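Local structure of putative iron-regulated protein A (Parabacteroides distasonis ATCC 8503, 4ECG) at residues D79-V84 and R146-A151; D105-S110 and L185-D190; P324-L329 and G373-K378; V331-K336 and A366-G371. The protein is of unknown molecular function but binds calcium ions and belongs to the imelysin-like family, whose members include putative metallopeptidases and iron-regulated lipoproteins. All blocks are in the same frame, centred on the assembly; numbering follows the deposited sequence.

Contact 1: residues D79-V84 and R146-A151; sequences DAWRAV and RGFHTA
The GxHxxE signature of imelysin-like proteins, here Gly-147, His-149 and Glu-152, brings Phe-148 of helix 147-155 against Trp-81 of the nearly antiparallel helix 71-89. Trp-81 NE1 donates a hydrogen bond to the backbone O of Phe-148 at 3.0 Å. This bond is bent, with an N-H...O angle of 145°, and the oxygen lies near the indole plane at its edge. The two rings also meet in an offset edge-to-face pair: the CD1 edge of Phe-148 approaches the five-membered ring of Trp-81, with the planes at 79° and CD1 at 3.6 Å from NE1. One turn further on, Val-84 turns CG1 into the position between its backbone N and carbonyl carbon (chi1 72°), where it reaches Phe-148 CE1 at 3.8 Å. Ala-151 CB lies near the pyrrole part of the indole. His-149 points its CB the other way, and its ring bonds to Glu-152 and Glu-277. The Phe-148 side chain is about 7 Å from a bound calcium ion. The bond probably offsets much of the cost of burying the indole N-H, and with the ring pair it helps to hold Phe-148, which also packs on Trp-88 and Arg-85.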
# COMPACT_ATOMS: atom_id res chain seq x y z
N ASP A 79 15.79 -9.17 3.24
CA ASP A 79 15.86 -8.40 1.99
C ASP A 79 14.61 -8.71 1.14
O ASP A 79 13.95 -7.80 0.60
CB ASP A 79 17.10 -8.77 1.16
CG ASP A 79 18.46 -8.27 1.78
OD1 ASP A 79 18.42 -7.48 2.74
OD2 ASP A 79 19.57 -8.68 1.27
N ALA A 80 14.30 -9.99 1.00
CA ALA A 80 13.16 -10.42 0.19
C ALA A 80 11.82 -9.84 0.76
O ALA A 80 10.93 -9.47 0.02
CB ALA A 80 13.14 -11.96 0.06
N TRP A 81 11.71 -9.70 2.07
CA TRP A 81 10.51 -9.12 2.71
C TRP A 81 10.34 -7.70 2.27
O TRP A 81 9.24 -7.29 1.82
CB TRP A 81 10.65 -9.21 4.25
CG TRP A 81 9.49 -8.66 5.02
CD1 TRP A 81 8.37 -9.35 5.46
CD2 TRP A 81 9.25 -7.26 5.39
NE1 TRP A 81 7.50 -8.49 6.08
CE2 TRP A 81 7.97 -7.24 6.07
CE3 TRP A 81 9.94 -6.08 5.24
CZ2 TRP A 81 7.44 -6.07 6.57
CZ3 TRP A 81 9.40 -4.90 5.76
CH2 TRP A 81 8.17 -4.90 6.40
N ARG A 82 11.43 -6.92 2.36
CA ARG A 82 11.43 -5.52 1.86
C ARG A 82 11.10 -5.38 0.37
O ARG A 82 10.41 -4.45 -0.04
CB ARG A 82 12.77 -4.83 2.10
CG ARG A 82 13.15 -4.65 3.56
CD ARG A 82 14.42 -3.81 3.65
NE ARG A 82 15.09 -3.87 4.97
CZ ARG A 82 14.74 -3.17 6.06
NH1 ARG A 82 13.68 -2.39 6.06
NH2 ARG A 82 15.46 -3.26 7.18
N ALA A 83 11.65 -6.27 -0.44
CA ALA A 83 11.50 -6.21 -1.89
C ALA A 83 10.05 -6.55 -2.32
O ALA A 83 9.53 -5.92 -3.21
CB ALA A 83 12.51 -7.12 -2.58
N VAL A 84 9.39 -7.52 -1.68
CA VAL A 84 7.97 -7.80 -2.00
C VAL A 84 7.09 -6.66 -1.51
O VAL A 84 6.02 -6.39 -2.07
CB VAL A 84 7.46 -9.21 -1.52
CG1 VAL A 84 7.27 -9.33 -0.02
CG2 VAL A 84 6.16 -9.51 -2.21
N ARG A 146 -1.38 -12.43 11.73
CA ARG A 146 -0.64 -12.83 10.57
C ARG A 146 -0.18 -11.63 9.69
O ARG A 146 -0.06 -10.54 10.17
CB ARG A 146 -1.43 -13.92 9.82
CG ARG A 146 -2.70 -13.43 9.20
CD ARG A 146 -3.23 -14.40 8.16
NE ARG A 146 -4.46 -13.89 7.53
CZ ARG A 146 -5.71 -14.31 7.74
NH1 ARG A 146 -5.98 -15.29 8.58
NH2 ARG A 146 -6.72 -13.75 7.05
N GLY A 147 0.15 -11.86 8.42
CA GLY A 147 0.42 -10.78 7.47
C GLY A 147 1.86 -10.30 7.55
O GLY A 147 2.65 -10.86 8.34
N PHE A 148 2.16 -9.29 6.73
CA PHE A 148 3.52 -8.70 6.61
C PHE A 148 4.15 -8.36 7.96
O PHE A 148 5.34 -8.57 8.18
CB PHE A 148 3.48 -7.39 5.84
CG PHE A 148 3.63 -7.52 4.36
CD1 PHE A 148 4.86 -7.52 3.79
CD2 PHE A 148 2.51 -7.52 3.54
CE1 PHE A 148 5.01 -7.56 2.43
CE2 PHE A 148 2.64 -7.56 2.18
CZ PHE A 148 3.91 -7.59 1.63
N HIS A 149 3.36 -7.85 8.86
CA HIS A 149 3.93 -7.34 10.11
C HIS A 149 4.20 -8.40 11.14
O HIS A 149 5.04 -8.21 12.01
CB HIS A 149 3.09 -6.19 10.65
CG HIS A 149 3.02 -5.01 9.70
ND1 HIS A 149 4.11 -4.33 9.30
CD2 HIS A 149 1.95 -4.46 9.01
CE1 HIS A 149 3.76 -3.39 8.43
NE2 HIS A 149 2.43 -3.46 8.26
N THR A 150 3.52 -9.55 11.05
CA THR A 150 3.82 -10.63 11.98
C THR A 150 5.17 -11.24 11.53
O THR A 150 6.03 -11.49 12.36
CB THR A 150 2.68 -11.68 12.07
OG1 THR A 150 1.50 -11.07 12.57
CG2 THR A 150 3.06 -12.84 13.00
N ALA A 151 5.33 -11.50 10.23
CA ALA A 151 6.61 -11.95 9.65
C ALA A 151 7.74 -10.93 10.02
O ALA A 151 8.77 -11.32 10.52
CB ALA A 151 6.46 -12.11 8.12

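Contact 2: residues D105-S110 and L185-D190; sequences DPSLDS and LSDTQD. With CA (calcium ion), chain F.
Beside the calcium site formed by Asp-109 and Glu-92, the short helix 104-109 rests on helix 171-196 through Ser-107 and Leu-108, which meet Asp-187 and Thr-188. The two helical segments run roughly antiparallel, their axes at 149° and 9.8 Å apart at closest approach. Ser-107 extends OG anti to its backbone N (chi1 -173°), which carries the hydroxyl across to Asp-187, where it donates to OD2 over a short 2.6 Å. The carboxylate oxygen is met on its syn side, 30° out of the carboxylate plane. A water gives a second hydrogen bond to the same OD2 at 2.8 Å and another to Ser-107 O at 2.7 Å, bridging side chain and backbone. Asp-187 OD1 forms a salt bridge with Arg-183, while Ser-107 OG is also bonded by Arg-146 NH2; the Arg-183 salt bridge, with Arg-146 close by, would probably favour the ionised carboxylate. Next to this polar cluster, Leu-108 and Asp-187 run alongside one another, pointing opposite ways, with Leu-108 CG 3.7 Å from Asp-187 CB. Leu-108 CD2 also approaches the hydroxyl of Thr-188, whose own polar partner is Met-184 O. The next residue, Asp-109, coordinates calcium through OD2 at 2.5 Å; Trp-88 NE1 bonds to that oxygen and Arg-85 forms a salt bridge with OD1. The metal ligand directly follows Leu-108 in the chain, so the segment that carries it is secured by a serine-aspartate-water network beside the Asp-109/Glu-92 calcium site of this imelysin-like protein.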
# COMPACT_ATOMS: atom_id res chain seq x y z
N ASP A 105 -6.42 -6.89 1.66
CA ASP A 105 -5.65 -5.81 2.33
C ASP A 105 -5.49 -6.13 3.84
O ASP A 105 -4.38 -6.26 4.35
CB ASP A 105 -6.35 -4.46 2.07
CG ASP A 105 -5.70 -3.26 2.78
OD1 ASP A 105 -4.48 -3.26 3.07
OD2 ASP A 105 -6.42 -2.26 3.01
N PRO A 106 -6.59 -6.36 4.57
CA PRO A 106 -6.32 -6.72 5.96
C PRO A 106 -5.72 -8.11 6.16
O PRO A 106 -5.00 -8.33 7.13
CB PRO A 106 -7.72 -6.61 6.62
CG PRO A 106 -8.66 -6.79 5.50
CD PRO A 106 -8.00 -6.00 4.41
N SER A 107 -5.99 -9.04 5.27
CA SER A 107 -5.42 -10.36 5.45
C SER A 107 -3.90 -10.30 5.34
O SER A 107 -3.19 -10.95 6.08
CB SER A 107 -6.01 -11.35 4.46
OG SER A 107 -5.57 -12.68 4.75
N LEU A 108 -3.41 -9.48 4.42
CA LEU A 108 -1.99 -9.36 4.09
C LEU A 108 -1.25 -8.42 5.03
O LEU A 108 -0.05 -8.54 5.14
CB LEU A 108 -1.85 -8.78 2.68
CG LEU A 108 -1.81 -9.78 1.52
CD1 LEU A 108 -2.09 -9.03 0.23
CD2 LEU A 108 -0.45 -10.51 1.50
N ASP A 109 -1.93 -7.45 5.67
CA ASP A 109 -1.20 -6.29 6.15
C ASP A 109 -1.90 -5.55 7.28
O ASP A 109 -1.90 -4.32 7.32
CB ASP A 109 -0.93 -5.37 4.94
CG ASP A 109 0.24 -4.36 5.16
OD1 ASP A 109 1.20 -4.63 5.93
OD2 ASP A 109 0.20 -3.28 4.49
N SER A 110 -2.41 -6.30 8.25
CA SER A 110 -3.02 -5.66 9.40
C SER A 110 -1.98 -5.01 10.32
O SER A 110 -0.89 -5.56 10.57
CB SER A 110 -3.91 -6.64 10.18
OG SER A 110 -5.00 -7.09 9.38
N LEU A 185 1.77 -15.57 0.53
CA LEU A 185 1.86 -16.04 -0.88
C LEU A 185 0.50 -16.35 -1.45
O LEU A 185 0.17 -15.95 -2.54
CB LEU A 185 2.78 -17.29 -1.04
CG LEU A 185 2.98 -17.84 -2.45
CD1 LEU A 185 3.41 -16.73 -3.42
CD2 LEU A 185 3.92 -19.05 -2.45
N SER A 186 -0.29 -17.05 -0.68
CA SER A 186 -1.61 -17.47 -1.11
C SER A 186 -2.50 -16.23 -1.42
O SER A 186 -3.21 -16.20 -2.44
CB SER A 186 -2.22 -18.32 0.01
OG SER A 186 -3.51 -18.66 -0.31
N ASP A 187 -2.47 -15.22 -0.53
CA ASP A 187 -3.26 -14.01 -0.67
C ASP A 187 -2.80 -13.26 -1.93
O ASP A 187 -3.62 -12.81 -2.71
CB ASP A 187 -3.17 -13.10 0.58
CG ASP A 187 -3.95 -13.65 1.82
OD1 ASP A 187 -4.81 -14.56 1.65
OD2 ASP A 187 -3.72 -13.13 2.98
N THR A 188 -1.50 -13.22 -2.16
CA THR A 188 -0.90 -12.59 -3.35
C THR A 188 -1.29 -13.29 -4.64
O THR A 188 -1.63 -12.65 -5.61
CB THR A 188 0.65 -12.46 -3.22
OG1 THR A 188 0.97 -11.83 -1.96
CG2 THR A 188 1.21 -11.60 -4.36
N GLN A 189 -1.24 -14.62 -4.65
CA GLN A 189 -1.80 -15.38 -5.75
C GLN A 189 -3.25 -15.00 -5.97
O GLN A 189 -3.64 -14.79 -7.10
CB GLN A 189 -1.69 -16.91 -5.54
CG GLN A 189 -0.26 -17.40 -5.72
CD GLN A 189 0.02 -18.77 -5.09
OE1 GLN A 189 -0.84 -19.31 -4.37
NE2 GLN A 189 1.22 -19.32 -5.35
N ASP A 190 -4.05 -14.92 -4.90
CA ASP A 190 -5.47 -14.63 -5.08
C ASP A 190 -5.65 -13.23 -5.68
O ASP A 190 -6.47 -13.04 -6.56
CB ASP A 190 -6.28 -14.86 -3.79
CG ASP A 190 -6.43 -16.37 -3.44
OD1 ASP A 190 -6.20 -17.20 -4.32
OD2 ASP A 190 -6.73 -16.73 -2.28
CA CA F . -0.11 -0.76 4.55
O HOH W 1 -1.57 -12.58 4.70

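Contact 3: residues P324-L329 and G373-K378; sequences PTLDSL and GVVKSK
Helix 324-343 begins with Pro-324 and, within its first turn, directs Leu-326 toward Val-374, Val-375 and Lys-378 near the end of helix 355-377. Thr-325 faces the N-terminal part of the chain instead, where its side chain touches Tyr-14 and Pro-20. Leu-326 then carries the whole of this small apolar contact. With CG anti to the backbone N (chi1 165°), its branched end crosses the gap: CD2 lies 3.9 Å from Val-374 CG1, and CD1 is 4.1 Å from the same methyl, so the valine meets both tips of the leucine fork. CD2 also comes within 4.2 Å of Val-375 CG2. Lys-378 bends at chi2 (-58°) and passes Leu-326 in the opposite direction, bringing CE to 4.1 Å from CD2, while its NZ continues to a salt bridge with Asp-22. Asp-327 turns to the flank of the helix, where OD1 accepts hydrogen bonds from His-316 and Tyr-299. Ser-328 and Leu-329 complete the turn by bonding their backbone N atoms to the carbonyls of Pro-324 and Thr-325. On the other helix Ser-377 OG donates to Val-374 O at 2.7 Å, lying in the plane of that carbonyl, where a lone pair points. Thr-319 of helix 315-322 touches both Leu-326 and Val-375, Leu-233 of helix 225-233 packs on Val-375, and Phe-16 and Leu-19 from the N-terminal region touch Leu-326.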
# COMPACT_ATOMS: atom_id res chain seq x y z
N PRO A 324 -4.64 22.80 -18.49
CA PRO A 324 -3.15 22.68 -18.31
C PRO A 324 -2.61 23.09 -16.93
O PRO A 324 -1.65 22.48 -16.46
CB PRO A 324 -2.58 23.58 -19.39
CG PRO A 324 -3.63 23.63 -20.45
CD PRO A 324 -4.97 23.49 -19.74
N THR A 325 -3.24 24.08 -16.29
CA THR A 325 -2.79 24.60 -15.01
C THR A 325 -3.04 23.57 -13.90
O THR A 325 -2.18 23.33 -13.09
CB THR A 325 -3.48 25.95 -14.68
OG1 THR A 325 -3.27 26.86 -15.76
CG2 THR A 325 -2.93 26.59 -13.41
N LEU A 326 -4.21 22.96 -13.88
CA LEU A 326 -4.53 21.93 -12.91
C LEU A 326 -3.55 20.78 -13.08
O LEU A 326 -3.03 20.29 -12.09
CB LEU A 326 -5.98 21.44 -13.08
CG LEU A 326 -6.37 20.14 -12.39
CD1 LEU A 326 -6.21 20.24 -10.89
CD2 LEU A 326 -7.82 19.84 -12.76
N ASP A 327 -3.30 20.34 -14.30
CA ASP A 327 -2.34 19.24 -14.51
C ASP A 327 -0.93 19.62 -14.01
O ASP A 327 -0.22 18.84 -13.35
CB ASP A 327 -2.24 18.84 -15.99
CG ASP A 327 -1.08 17.91 -16.24
OD1 ASP A 327 -1.12 16.80 -15.68
OD2 ASP A 327 -0.11 18.28 -16.93
N SER A 328 -0.53 20.82 -14.37
CA SER A 328 0.77 21.31 -14.00
C SER A 328 0.84 21.38 -12.48
O SER A 328 1.85 21.00 -11.91
CB SER A 328 0.98 22.65 -14.66
OG SER A 328 2.24 23.12 -14.31
N LEU A 329 -0.24 21.79 -11.82
CA LEU A 329 -0.23 21.83 -10.35
C LEU A 329 -0.13 20.41 -9.69
O LEU A 329 0.43 20.26 -8.59
CB LEU A 329 -1.45 22.59 -9.82
CG LEU A 329 -1.42 24.11 -9.81
CD1 LEU A 329 -2.83 24.55 -9.42
CD2 LEU A 329 -0.35 24.73 -8.87
N GLY A 373 -9.20 15.35 -5.83
CA GLY A 373 -10.65 15.67 -5.82
C GLY A 373 -11.12 16.52 -7.00
O GLY A 373 -12.23 16.30 -7.56
N VAL A 374 -10.28 17.48 -7.39
CA VAL A 374 -10.63 18.41 -8.46
C VAL A 374 -10.54 17.65 -9.77
O VAL A 374 -11.49 17.70 -10.57
CB VAL A 374 -9.74 19.67 -8.48
CG1 VAL A 374 -10.14 20.53 -9.66
CG2 VAL A 374 -9.93 20.45 -7.19
N VAL A 375 -9.47 16.88 -9.95
CA VAL A 375 -9.37 16.02 -11.12
C VAL A 375 -10.60 15.11 -11.22
O VAL A 375 -11.15 14.95 -12.27
CB VAL A 375 -8.09 15.16 -11.18
CG1 VAL A 375 -8.16 14.29 -12.43
CG2 VAL A 375 -6.82 16.00 -11.25
N LYS A 376 -11.06 14.54 -10.11
CA LYS A 376 -12.19 13.59 -10.15
C LYS A 376 -13.47 14.28 -10.58
O LYS A 376 -14.35 13.67 -11.20
CB LYS A 376 -12.38 12.96 -8.78
CG LYS A 376 -13.33 11.78 -8.70
CD LYS A 376 -13.32 11.17 -7.30
CE LYS A 376 -14.26 11.92 -6.36
NZ LYS A 376 -13.98 11.69 -4.90
N SER A 377 -13.57 15.55 -10.19
CA SER A 377 -14.75 16.36 -10.46
C SER A 377 -14.93 16.59 -11.96
O SER A 377 -16.07 16.73 -12.42
CB SER A 377 -14.74 17.67 -9.65
OG SER A 377 -14.04 18.66 -10.33
N LYS A 378 -13.84 16.55 -12.74
CA LYS A 378 -13.97 16.63 -14.21
C LYS A 378 -14.51 15.35 -14.87
O LYS A 378 -14.36 15.21 -16.07
CB LYS A 378 -12.65 17.02 -14.89
CG LYS A 378 -11.88 18.21 -14.29
CD LYS A 378 -12.64 19.54 -14.21
CE LYS A 378 -11.77 20.58 -13.52
NZ LYS A 378 -12.29 21.95 -13.73

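Contact 4: residues V331-K336 and A366-G371; sequences VVQIDK and ADLTTG
Gln-333 and Ile-334 of helix 324-343 pack against Asp-367 and Leu-368 of helix 355-377. Gln-333 leaves its backbone with CG anti to N and then bends at chi2 (62°), laying its aliphatic part over the opposing backbone: CG sits 3.9 Å from Leu-368 CA. Its amide is turned across the neighbouring aspartate, with NE2 at 3.6 Å from Asp-367 CB and the amide and carboxylate planes 90° apart. Ile-334 also meets Leu-368, through its side chain: Ile-334 CG1 touches Leu-368 CD1 at 3.9 Å. A water links the polar ends: it accepts from Gln-333 NE2 at 2.8 Å and donates to Asp-367 OD2 at 3.0 Å. Lys-336 NZ adds a weak bond to that water, and its charge lies 5.1 Å from Asp-367 OD2, close enough for a probable mild attraction without contact. Gln-333 NE2 has a further weak bond to Ala-364 O. The helical segments run roughly antiparallel, at 149°, with axes approaching to 9.5 Å. Around this helical pair, helix 284-300 covers the apolar side, with Tyr-299 on Ile-334 and Ile-295 on Leu-368; Ser-243 of helix 239-259 also reaches Leu-368, and Phe-16 of the N-terminal region touches Gln-333.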
# COMPACT_ATOMS: atom_id res chain seq x y z
N VAL A 331 1.32 17.69 -11.33
CA VAL A 331 2.69 17.25 -11.57
C VAL A 331 3.60 17.73 -10.41
O VAL A 331 4.27 16.92 -9.80
CB VAL A 331 3.20 17.76 -12.96
CG1 VAL A 331 4.71 17.54 -13.11
CG2 VAL A 331 2.39 17.09 -14.07
N VAL A 332 3.55 19.02 -10.09
CA VAL A 332 4.35 19.62 -9.01
C VAL A 332 4.02 18.93 -7.68
O VAL A 332 4.90 18.54 -6.93
CB VAL A 332 4.13 21.18 -8.94
CG1 VAL A 332 4.53 21.76 -7.58
CG2 VAL A 332 4.86 21.92 -10.10
N GLN A 333 2.75 18.70 -7.42
CA GLN A 333 2.33 18.25 -6.11
C GLN A 333 2.70 16.80 -5.83
O GLN A 333 3.01 16.48 -4.69
CB GLN A 333 0.81 18.43 -5.94
CG GLN A 333 0.33 18.39 -4.52
CD GLN A 333 0.91 19.49 -3.64
OE1 GLN A 333 0.96 20.65 -4.03
NE2 GLN A 333 1.33 19.13 -2.43
N ILE A 334 2.62 15.92 -6.83
CA ILE A 334 3.04 14.50 -6.63
C ILE A 334 4.52 14.51 -6.19
O ILE A 334 4.90 13.95 -5.15
CB ILE A 334 2.81 13.62 -7.91
CG1 ILE A 334 1.30 13.42 -8.15
CG2 ILE A 334 3.53 12.28 -7.80
CD1 ILE A 334 0.88 13.12 -9.58
N ASP A 335 5.33 15.21 -6.96
CA ASP A 335 6.76 15.34 -6.64
C ASP A 335 7.05 16.07 -5.32
O ASP A 335 7.94 15.69 -4.60
CB ASP A 335 7.50 15.98 -7.82
CG ASP A 335 7.81 14.96 -8.96
OD1 ASP A 335 7.49 13.75 -8.87
OD2 ASP A 335 8.39 15.39 -9.98
N LYS A 336 6.27 17.10 -4.97
CA LYS A 336 6.44 17.80 -3.68
C LYS A 336 6.13 16.87 -2.49
O LYS A 336 6.75 16.93 -1.44
CB LYS A 336 5.50 18.99 -3.68
CG LYS A 336 5.91 20.22 -2.90
CD LYS A 336 4.98 21.38 -3.26
CE LYS A 336 4.56 22.21 -2.05
NZ LYS A 336 3.53 23.24 -2.36
N ALA A 366 -2.20 16.52 2.17
CA ALA A 366 -3.55 17.09 2.26
C ALA A 366 -3.86 17.85 0.92
O ALA A 366 -4.96 17.73 0.34
CB ALA A 366 -3.72 17.97 3.51
N ASP A 367 -2.89 18.62 0.42
CA ASP A 367 -2.99 19.27 -0.90
C ASP A 367 -3.07 18.27 -2.11
O ASP A 367 -3.72 18.55 -3.07
CB ASP A 367 -1.82 20.26 -1.12
CG ASP A 367 -1.86 21.48 -0.16
OD1 ASP A 367 -2.95 21.81 0.36
OD2 ASP A 367 -0.80 22.13 0.05
N LEU A 368 -2.43 17.12 -2.06
CA LEU A 368 -2.51 16.16 -3.17
C LEU A 368 -3.93 15.61 -3.15
O LEU A 368 -4.55 15.44 -4.19
CB LEU A 368 -1.50 15.02 -2.99
CG LEU A 368 -1.35 13.92 -4.04
CD1 LEU A 368 -1.30 14.49 -5.47
CD2 LEU A 368 -0.10 13.13 -3.70
N THR A 369 -4.47 15.40 -1.96
CA THR A 369 -5.85 14.96 -1.82
C THR A 369 -6.87 15.95 -2.40
O THR A 369 -7.78 15.56 -3.08
CB THR A 369 -6.20 14.70 -0.36
OG1 THR A 369 -5.36 13.64 0.12
CG2 THR A 369 -7.73 14.34 -0.23
N THR A 370 -6.72 17.23 -2.11
CA THR A 370 -7.57 18.23 -2.70
C THR A 370 -7.47 18.21 -4.22
O THR A 370 -8.48 18.28 -4.92
CB THR A 370 -7.16 19.61 -2.21
OG1 THR A 370 -7.28 19.62 -0.79
CG2 THR A 370 -8.05 20.72 -2.80
N GLY A 371 -6.24 18.14 -4.73
CA GLY A 371 -5.98 18.15 -6.18
C GLY A 371 -6.64 16.98 -6.90
O GLY A 371 -7.30 17.15 -7.93
O HOH W 2 1.95 21.11 -0.52

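Overall arrangement
From the N terminus, helix 71-89 supplies the first segment of contact 1, and helix 104-109 the first of contact 2. Residues 146-151 then close contact 1, and residues 185-190 close contact 2, so the two loops cross. They also touch, through a backbone bond of Phe-148 with Leu-108, tying the GxHxxE helix to the calcium-binding region. Later in the chain, contact 3 opens at 324-329 and contact 4 at 331-336; contact 4 closes first, nested inside contact 3, and both join helices 324-343 and 355-377. This second pair lies across the chain's centre from the first, contacts 1 and 4 having centres about 29 Å apart.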